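Local coordinates for putative branched-chain amino acid aminotransferase IlvE (Streptococcus mutans, PDB 4DQN), which catalyses pyridoxal-phosphate-dependent transamination of branched-chain amino acids, probably leucine, isoleucine and valine with 2-oxoglutarate as amino-group acceptor, at the interface of chains A and B. Sequence-based numbering; all coordinates share one arbitrary frame. Chains: chain A/B, Putative branched-chain amino acid aminotransferase IlvE.

Contact 1: the interface of chains A and B. Residues chain A 48-50, 138; chain B 18, 24, 43, 153.
The backbone amide of A:Glu49, in a turn of helical phi and psi just past strand 44-48, donates from its N to the carbonyl O of B:Ala43 at 3.0 Å and docks the turn on chain B. From here the A:Glu49 side chain reaches into the partner. Its CG stands between the backbone N and the carbonyl carbon (chi1 64°), and the extended chain beyond lies along B:Phe153. CG sits over the middle of one face of that ring, and the carboxylate is stacked nearly parallel to it, the planes 11° apart. Two donors from chain B grip OE2. The hydroxyl OH of B:Tyr18 approaches OE2 from the anti side, 2.5 Å away and 21° out of the carboxylate plane. NH1 of B:Arg24 takes the syn lone pair of OE2 at 3.0 Å in a salt bridge, which would probably favour a charged carboxylate. The methyl CB of B:Ala43 lies against one face of the guanidinium, toward its rim. The B:Tyr18 ring, held by its OH, turns one face to chain A: CB of A:Ser50 lies over it, and CB of A:Asp138 presses on CD2 at 3.5 Å. Behind them, OG of A:Ser48 donates to the carboxylate OD1 of A:Asp138 at 2.6 Å and accepts from the amide N of A:Ser50, bracing the turn. Water 1 links this OG to OH of B:Tyr18. The turn of chain A lies between strand 44-48 and helix 52-55, and reaches over strands 24-30 and 147-157 of chain B where the two subunits meet.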
# COMPACT_ATOMS: atom_id res chain seq x y z
N SER A 48 -7.19 9.99 -13.15
CA SER A 48 -6.84 11.27 -12.54
C SER A 48 -5.50 11.23 -11.81
O SER A 48 -5.21 10.25 -11.11
CB SER A 48 -7.93 11.67 -11.55
OG SER A 48 -7.58 12.88 -10.91
N GLU A 49 -4.71 12.29 -11.96
CA GLU A 49 -3.47 12.45 -11.22
C GLU A 49 -3.73 12.36 -9.71
O GLU A 49 -2.82 12.11 -8.92
CB GLU A 49 -2.84 13.82 -11.55
CG GLU A 49 -3.70 15.02 -11.11
CD GLU A 49 -3.20 16.32 -11.69
OE1 GLU A 49 -2.13 16.30 -12.32
OE2 GLU A 49 -3.88 17.36 -11.52
N SER A 50 -4.99 12.56 -9.32
CA SER A 50 -5.35 12.55 -7.91
C SER A 50 -6.07 11.27 -7.50
O SER A 50 -6.76 11.26 -6.46
CB SER A 50 -6.26 13.74 -7.62
OG SER A 50 -6.28 13.96 -6.23
N ASP A 138 -11.00 12.10 -8.29
CA ASP A 138 -10.21 13.13 -7.61
C ASP A 138 -10.34 13.10 -6.08
O ASP A 138 -11.41 13.37 -5.54
CB ASP A 138 -10.65 14.51 -8.11
CG ASP A 138 -10.61 14.62 -9.62
OD1 ASP A 138 -9.86 13.85 -10.25
OD2 ASP A 138 -11.33 15.48 -10.17
N TYR B 18 -9.09 18.46 -3.86
CA TYR B 18 -8.48 18.57 -5.17
C TYR B 18 -9.12 19.68 -5.98
O TYR B 18 -10.34 19.84 -5.96
CB TYR B 18 -8.65 17.25 -5.94
CG TYR B 18 -8.03 17.31 -7.33
CD1 TYR B 18 -6.65 17.24 -7.51
CD2 TYR B 18 -8.83 17.45 -8.47
CE1 TYR B 18 -6.07 17.30 -8.78
CE2 TYR B 18 -8.27 17.51 -9.74
CZ TYR B 18 -6.89 17.43 -9.89
OH TYR B 18 -6.33 17.51 -11.16
N ARG B 24 0.74 21.25 -14.36
CA ARG B 24 1.49 20.42 -13.40
C ARG B 24 2.83 20.14 -14.02
O ARG B 24 2.97 20.17 -15.24
CB ARG B 24 0.91 19.02 -13.19
CG ARG B 24 -0.52 18.90 -12.92
CD ARG B 24 -1.22 18.33 -14.11
NE ARG B 24 -1.80 19.43 -14.82
CZ ARG B 24 -2.82 20.14 -14.37
NH1 ARG B 24 -3.41 19.85 -13.20
NH2 ARG B 24 -3.25 21.14 -15.10
N ALA B 43 -4.16 16.71 -16.75
CA ALA B 43 -4.29 16.27 -15.36
C ALA B 43 -4.62 14.79 -15.28
O ALA B 43 -4.87 14.26 -14.20
CB ALA B 43 -5.36 17.10 -14.65
N PHE B 153 1.45 18.30 -8.82
CA PHE B 153 0.28 19.12 -9.11
C PHE B 153 -0.11 19.93 -7.87
O PHE B 153 0.37 19.66 -6.77
CB PHE B 153 -0.89 18.31 -9.68
CG PHE B 153 -1.39 17.20 -8.79
CD1 PHE B 153 -0.82 15.93 -8.87
CD2 PHE B 153 -2.48 17.40 -7.95
CE1 PHE B 153 -1.30 14.89 -8.08
CE2 PHE B 153 -2.96 16.37 -7.14
CZ PHE B 153 -2.38 15.10 -7.22
O HOH W 1 -7.96 15.41 -12.58

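Contact 2: the interface of chains A and B. Residues chain A 61, 130, 132, 153; chain B 55-56, 140.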
# COMPACT_ATOMS: atom_id res chain seq x y z
N PHE A 61 -6.03 -6.62 -6.19
CA PHE A 61 -5.99 -7.43 -7.39
C PHE A 61 -6.26 -8.89 -7.07
O PHE A 61 -6.32 -9.28 -5.91
CB PHE A 61 -4.67 -7.24 -8.15
CG PHE A 61 -3.46 -7.85 -7.47
CD1 PHE A 61 -3.06 -9.15 -7.76
CD2 PHE A 61 -2.71 -7.10 -6.58
CE1 PHE A 61 -1.93 -9.70 -7.15
CE2 PHE A 61 -1.59 -7.64 -5.97
CZ PHE A 61 -1.20 -8.94 -6.25
N ARG A 130 -5.41 -11.31 -14.55
CA ARG A 130 -5.16 -10.35 -13.49
C ARG A 130 -6.31 -9.33 -13.39
O ARG A 130 -6.30 -8.29 -14.09
CB ARG A 130 -3.84 -9.62 -13.75
CG ARG A 130 -3.52 -8.52 -12.73
CD ARG A 130 -3.26 -9.14 -11.36
NE ARG A 130 -2.06 -8.53 -10.84
CZ ARG A 130 -0.97 -9.18 -10.48
NH1 ARG A 130 -0.89 -10.52 -10.51
NH2 ARG A 130 0.03 -8.48 -10.03
N LEU A 132 -8.11 -6.32 -11.49
CA LEU A 132 -7.58 -5.20 -10.73
C LEU A 132 -8.74 -4.29 -10.40
O LEU A 132 -9.58 -4.02 -11.27
CB LEU A 132 -6.56 -4.43 -11.58
CG LEU A 132 -6.00 -3.11 -11.05
CD1 LEU A 132 -5.00 -3.36 -9.93
CD2 LEU A 132 -5.34 -2.33 -12.16
N PHE A 153 -7.17 -8.08 -17.26
CA PHE A 153 -6.32 -8.34 -18.42
C PHE A 153 -5.62 -9.69 -18.27
O PHE A 153 -5.62 -10.28 -17.18
CB PHE A 153 -5.33 -7.20 -18.70
CG PHE A 153 -4.39 -6.88 -17.57
CD1 PHE A 153 -4.76 -5.97 -16.58
CD2 PHE A 153 -3.11 -7.42 -17.53
CE1 PHE A 153 -3.88 -5.64 -15.55
CE2 PHE A 153 -2.22 -7.11 -16.50
CZ PHE A 153 -2.60 -6.20 -15.51
N HIS B 55 -0.60 -2.32 -8.82
CA HIS B 55 -0.67 -3.71 -8.35
C HIS B 55 0.08 -3.96 -7.06
O HIS B 55 -0.39 -4.69 -6.19
CB HIS B 55 -0.17 -4.68 -9.44
CG HIS B 55 -0.99 -4.64 -10.69
ND1 HIS B 55 -1.93 -5.60 -11.00
CD2 HIS B 55 -1.05 -3.72 -11.69
CE1 HIS B 55 -2.51 -5.29 -12.15
NE2 HIS B 55 -1.99 -4.15 -12.58
N TYR B 56 1.25 -3.35 -6.94
CA TYR B 56 2.18 -3.71 -5.87
C TYR B 56 2.49 -2.50 -4.98
O TYR B 56 3.49 -2.49 -4.27
CB TYR B 56 3.45 -4.32 -6.47
CG TYR B 56 3.14 -5.52 -7.35
CD1 TYR B 56 2.38 -6.58 -6.84
CD2 TYR B 56 3.57 -5.59 -8.67
CE1 TYR B 56 2.07 -7.68 -7.63
CE2 TYR B 56 3.25 -6.69 -9.47
CZ TYR B 56 2.52 -7.73 -8.93
OH TYR B 56 2.19 -8.83 -9.69
N ILE B 140 4.29 -7.88 -14.08
CA ILE B 140 3.29 -8.79 -13.50
C ILE B 140 3.76 -9.60 -12.27
O ILE B 140 3.04 -9.67 -11.28
CB ILE B 140 2.55 -9.62 -14.58
CG1 ILE B 140 1.34 -8.82 -15.08
CG2 ILE B 140 2.02 -10.93 -13.99
CD1 ILE B 140 0.28 -8.54 -13.99
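B:His55 and A:Arg130 meet at the centre of this patch, across the two-fold interface of this class-IV pyridoxal-phosphate aminotransferase, probably its biological dimer, where A:Arg130, A:Phe61 and the partner's B:Tyr56 probably help line the substrate pocket. NE of A:Arg130 donates to the imidazole ND1 of B:His55 at 2.9 Å; the bond is nearly straight (166° at the hydrogen) and lies close to the guanidinium plane, but NE stands tilted out of the imidazole plane. Bends at chi2 and chi3 bring the arginine head to B:His55, while its CG packs on CE1 of the imidazole at 3.4 Å. The guanidinium is sandwiched: CD1 of A:Phe61 lies against one face, toward the rim, and the methyl CD1 of B:Ile140 covers the centre of the other, 3.8 Å from CZ of A:Arg130. B:Tyr56 stands perpendicular to the guanidinium at its edge; NH2 is modelled too close to the phenol OH for that pair to be interpreted. B:His55 is hemmed in on further sides. The methyl CD1 of A:Leu132 lies over one imidazole face, 3.9 Å from the ring centroid. CZ of A:Phe153 touches CE1 of B:His55 at 3.5 Å where the two rims meet, with the ring planes 82° apart. Back within chain B, CB of B:His55 rests over the middle of the B:Tyr56 ring. That phenol also meets A:Phe61 edge-to-face, planes 84° apart, with CZ of A:Phe61 3.8 Å from CE1 of B:Tyr56.

The C-alpha centres of contact 1 and contact 2 lie about 22 Å apart on one two-fold interface. Phe153 of strand 147-157 serves both, from chain B in contact 1 and from chain A in contact 2. The partner side is likewise drawn from the same neighbourhoods of sequence: the turn after strand 44-48 and residue 138 in contact 1, the end of helix 52-55 and residue 140 in contact 2. With the symmetry twins, each subunit therefore both gives these segments and receives them, a reciprocal clasp that fits the dimers typical of the family.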